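Local coordinates for histidine-rich glycoprotein (Oryctolagus cuniculus, PDB 4CCV) that serves as a plasma adapter protein that binds heparin, heparan sulfate, heme, plasminogen, thrombospondin and divalent metal ions, and is implicated in regulating angiogenesis, coagulation and fibrinolysis, at residues Val43-Gly48 with Thr52-Asp57. Sequence-based numbering, arbitrary orientation.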
ATOM      1  N   VAL A  43       4.972  -6.208   6.224  1.00 30.04           N
ATOM      2  CA  VAL A  43       4.181  -7.248   5.591  1.00 29.47           C
ATOM      3  C   VAL A  43       3.813  -8.266   6.662  1.00 29.85           C
ATOM      4  O   VAL A  43       4.681  -8.813   7.378  1.00 28.88           O
ATOM      5  CB  VAL A  43       4.940  -7.980   4.493  1.00 30.85           C
ATOM      6  CG1 VAL A  43       4.144  -9.161   3.914  1.00 30.86           C
ATOM      7  CG2 VAL A  43       5.422  -7.017   3.393  1.00 32.08           C
ATOM      8  N   THR A  44       2.516  -8.467   6.788  1.00 28.10           N
ATOM      9  CA  THR A  44       1.924  -9.395   7.758  1.00 29.13           C
ATOM     10  C   THR A  44       1.321 -10.566   6.999  1.00 29.27           C
ATOM     11  O   THR A  44       0.763 -10.361   5.928  1.00 30.50           O
ATOM     12  CB  THR A  44       0.746  -8.704   8.470  1.00 30.75           C
ATOM     13  OG1 THR A  44       1.229  -7.545   9.105  1.00 31.95           O
ATOM     14  CG2 THR A  44       0.142  -9.605   9.526  1.00 32.42           C
ATOM     15  N   ARG A  45       1.558 -11.780   7.473  1.00 28.99           N
ATOM     16  CA  ARG A  45       1.055 -12.999   6.816  1.00 29.19           C
ATOM     17  C   ARG A  45       0.025 -13.596   7.766  1.00 28.64           C
ATOM     18  O   ARG A  45       0.255 -13.740   8.965  1.00 28.71           O
ATOM     19  CB  ARG A  45       2.144 -14.007   6.546  1.00 30.58           C
ATOM     20  CG  ARG A  45       1.648 -15.349   5.950  1.00 32.90           C
ATOM     21  CD  ARG A  45       2.844 -16.174   5.519  1.00 35.71           C
ATOM     22  NE  ARG A  45       3.579 -16.516   6.721  1.00 39.31           N
ATOM     23  CZ  ARG A  45       4.673 -17.253   6.769  1.00 45.10           C
ATOM     24  NH1 ARG A  45       5.207 -17.757   5.651  1.00 48.39           N
ATOM     25  NH2 ARG A  45       5.233 -17.506   7.947  1.00 47.08           N
ATOM     26  N   VAL A  46      -1.136 -13.938   7.244  1.00 29.70           N
ATOM     27  CA  VAL A  46      -2.127 -14.662   8.033  1.00 29.37           C
ATOM     28  C   VAL A  46      -2.450 -15.914   7.244  1.00 31.18           C
ATOM     29  O   VAL A  46      -2.814 -15.823   6.073  1.00 30.46           O
ATOM     30  CB  VAL A  46      -3.381 -13.838   8.240  1.00 29.79           C
ATOM     31  CG1 VAL A  46      -4.392 -14.616   9.064  1.00 31.66           C
ATOM     32  CG2 VAL A  46      -3.061 -12.512   8.940  1.00 30.14           C
ATOM     33  N   LYS A  47      -2.312 -17.063   7.877  1.00 32.88           N
ATOM     34  CA  LYS A  47      -2.432 -18.356   7.214  1.00 36.65           C
ATOM     35  C   LYS A  47      -3.620 -18.976   7.886  1.00 38.65           C
ATOM     36  O   LYS A  47      -3.638 -19.101   9.138  1.00 36.58           O
ATOM     37  CB  LYS A  47      -1.250 -19.262   7.482  1.00 39.74           C
ATOM     38  CG  LYS A  47      -0.031 -18.867   6.696  1.00 44.81           C
ATOM     39  CD  LYS A  47       1.105 -19.830   6.965  1.00 51.62           C
ATOM     40  CE  LYS A  47       0.759 -21.183   6.387  1.00 59.09           C
ATOM     41  NZ  LYS A  47       1.969 -21.933   5.910  1.00 68.17           N
ATOM     42  N   GLY A  48      -4.613 -19.301   7.073  1.00 42.54           N
ATOM     43  CA  GLY A  48      -5.860 -19.945   7.547  1.00 46.65           C
ATOM     44  C   GLY A  48      -6.025 -21.270   6.869  1.00 51.68           C
ATOM     45  O   GLY A  48      -5.218 -21.646   5.992  1.00 53.95           O
ATOM     46  N   THR A  52      -4.072 -17.988   2.286  1.00 40.98           N
ATOM     47  CA  THR A  52      -3.012 -17.265   2.894  1.00 39.37           C
ATOM     48  C   THR A  52      -3.182 -15.793   2.463  1.00 37.60           C
ATOM     49  O   THR A  52      -3.198 -15.484   1.277  1.00 38.96           O
ATOM     50  CB  THR A  52      -1.682 -17.913   2.494  1.00 39.18           C
ATOM     51  OG1 THR A  52      -1.667 -19.194   3.119  1.00 39.73           O
ATOM     52  CG2 THR A  52      -0.498 -17.139   3.050  1.00 39.56           C
ATOM     53  N   ASN A  53      -3.386 -14.922   3.438  1.00 32.25           N
ATOM     54  CA  ASN A  53      -3.456 -13.483   3.190  1.00 32.24           C
ATOM     55  C   ASN A  53      -2.163 -12.788   3.552  1.00 30.49           C
ATOM     56  O   ASN A  53      -1.593 -13.034   4.622  1.00 33.18           O
ATOM     57  CB  ASN A  53      -4.653 -12.901   3.954  1.00 31.86           C
ATOM     58  CG  ASN A  53      -5.975 -13.323   3.362  1.00 33.25           C
ATOM     59  OD1 ASN A  53      -6.561 -14.374   3.681  1.00 38.84           O
ATOM     60  ND2 ASN A  53      -6.459 -12.526   2.495  1.00 33.71           N
ATOM     61  N   TYR A  54      -1.678 -11.910   2.677  1.00 30.66           N
ATOM     62  CA  TYR A  54      -0.541 -11.017   2.996  1.00 29.31           C
ATOM     63  C   TYR A  54      -1.058  -9.620   2.999  1.00 27.81           C
ATOM     64  O   TYR A  54      -1.742  -9.231   2.065  1.00 29.70           O
ATOM     65  CB  TYR A  54       0.600 -11.097   1.956  1.00 30.66           C
ATOM     66  CG  TYR A  54       1.309 -12.415   1.940  1.00 31.82           C
ATOM     67  CD1 TYR A  54       0.784 -13.471   1.220  1.00 33.90           C
ATOM     68  CD2 TYR A  54       2.467 -12.625   2.674  1.00 31.49           C
ATOM     69  CE1 TYR A  54       1.405 -14.711   1.206  1.00 35.82           C
ATOM     70  CE2 TYR A  54       3.098 -13.865   2.689  1.00 34.57           C
ATOM     71  CZ  TYR A  54       2.568 -14.903   1.924  1.00 35.72           C
ATOM     72  OH  TYR A  54       3.121 -16.149   1.903  1.00 39.71           O
ATOM     73  N   TYR A  55      -0.739  -8.879   4.052  1.00 26.67           N
ATOM     74  CA  TYR A  55      -1.165  -7.496   4.221  1.00 27.11           C
ATOM     75  C   TYR A  55       0.083  -6.670   4.045  1.00 27.26           C
ATOM     76  O   TYR A  55       1.042  -6.756   4.840  1.00 28.46           O
ATOM     77  CB  TYR A  55      -1.856  -7.260   5.579  1.00 28.40           C
ATOM     78  CG  TYR A  55      -3.128  -8.107   5.691  1.00 31.91           C
ATOM     79  CD1 TYR A  55      -4.350  -7.647   5.204  1.00 33.10           C
ATOM     80  CD2 TYR A  55      -3.108  -9.359   6.276  1.00 34.70           C
ATOM     81  CE1 TYR A  55      -5.510  -8.431   5.314  1.00 34.93           C
ATOM     82  CE2 TYR A  55      -4.260 -10.152   6.363  1.00 35.02           C
ATOM     83  CZ  TYR A  55      -5.461  -9.669   5.907  1.00 34.69           C
ATOM     84  OH  TYR A  55      -6.615 -10.473   5.955  1.00 36.41           O
ATOM     85  N   VAL A  56       0.138  -5.999   2.901  1.00 26.73           N
ATOM     86  CA  VAL A  56       1.327  -5.275   2.501  1.00 26.94           C
ATOM     87  C   VAL A  56       1.041  -3.828   2.811  1.00 25.77           C
ATOM     88  O   VAL A  56       0.181  -3.264   2.152  1.00 26.25           O
ATOM     89  CB  VAL A  56       1.598  -5.417   1.010  1.00 28.14           C
ATOM     90  CG1 VAL A  56       2.846  -4.628   0.614  1.00 30.61           C
ATOM     91  CG2 VAL A  56       1.806  -6.881   0.664  1.00 29.79           C
ATOM     92  N   ASP A  57       1.768  -3.244   3.779  1.00 24.76           N
ATOM     93  CA  ASP A  57       1.567  -1.857   4.250  1.00 24.95           C
ATOM     94  C   ASP A  57       2.670  -1.048   3.606  1.00 25.54           C
ATOM     95  O   ASP A  57       3.832  -1.398   3.742  1.00 25.52           O
ATOM     96  CB  ASP A  57       1.701  -1.705   5.776  1.00 26.19           C
ATOM     97  CG  ASP A  57       0.621  -2.462   6.560  1.00 28.55           C
ATOM     98  OD1 ASP A  57      -0.417  -2.667   5.951  1.00 28.88           O
ATOM     99  OD2 ASP A  57       0.803  -2.878   7.728  1.00 29.09           O
TER
HETATM  100  O   HOH W   1       1.274  -5.606   7.360  1.00 31.81           O
HETATM  101  O   HOH W   2      -2.995 -20.852   4.677  1.00 51.74           O
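Val43-Lys47 and Thr52-Asp57 pair as the loop-proximal arms of an antiparallel β hairpin, two inner strands of the five-stranded sheet in this second cystatin domain. Thr44 and Tyr55 form one hydrogen-bonded pair (Thr44 N to Tyr55 O 3.0 Å, Tyr55 N to Thr44 O 2.8 Å), Val46 and Asn53 the next; in the latter, Val46 N meets Asn53 O nearly in line with the carbonyl, at 172° about the hydrogen. Three non-hydrogen-bonded pairs, Val43-Val56, Arg45-Tyr54 and Lys47-Thr52, flank and separate them, and CA-H...O contacts such as Val43 CA to Tyr55 O add to the ladder. On the face carrying Arg45, Tyr54 swings across the ladder: CG anti to its carbonyl carbon (chi1 -67°) brings the ring alongside the arginine, whose CD lies 3.6 Å from Tyr54 OH. Val43 CG1 meets the same ring at its edge, near CD2, while Phe14 packs against it from outside the hairpin. The Arg45 chain runs beside Thr52 and then bends at chi3 (66°); its NH2 forms a salt bridge with Asp6 on the strand 4-7. The other face has Tyr55 slanting across Val46, with CG2 at the ring edge, 3.7 Å from CE2. Here Asn53 turns its amide to Asp80 on the strand 73-84. Water 1 donates to Tyr55 O and, weakly, to Asp57 OD2, and also hydrogen-bonds Thr44 OG1, 2.6 Å away; water 2 joins Gly48 O to Thr52 OG1 near the hairpin turn. Four amide bonds, three of them nearly straight, thus fix the register, aliphatic stems pack against a tyrosine ring on each face, and the polar ends of Arg45 and Asn53 tie the hairpin to the strands flanking it.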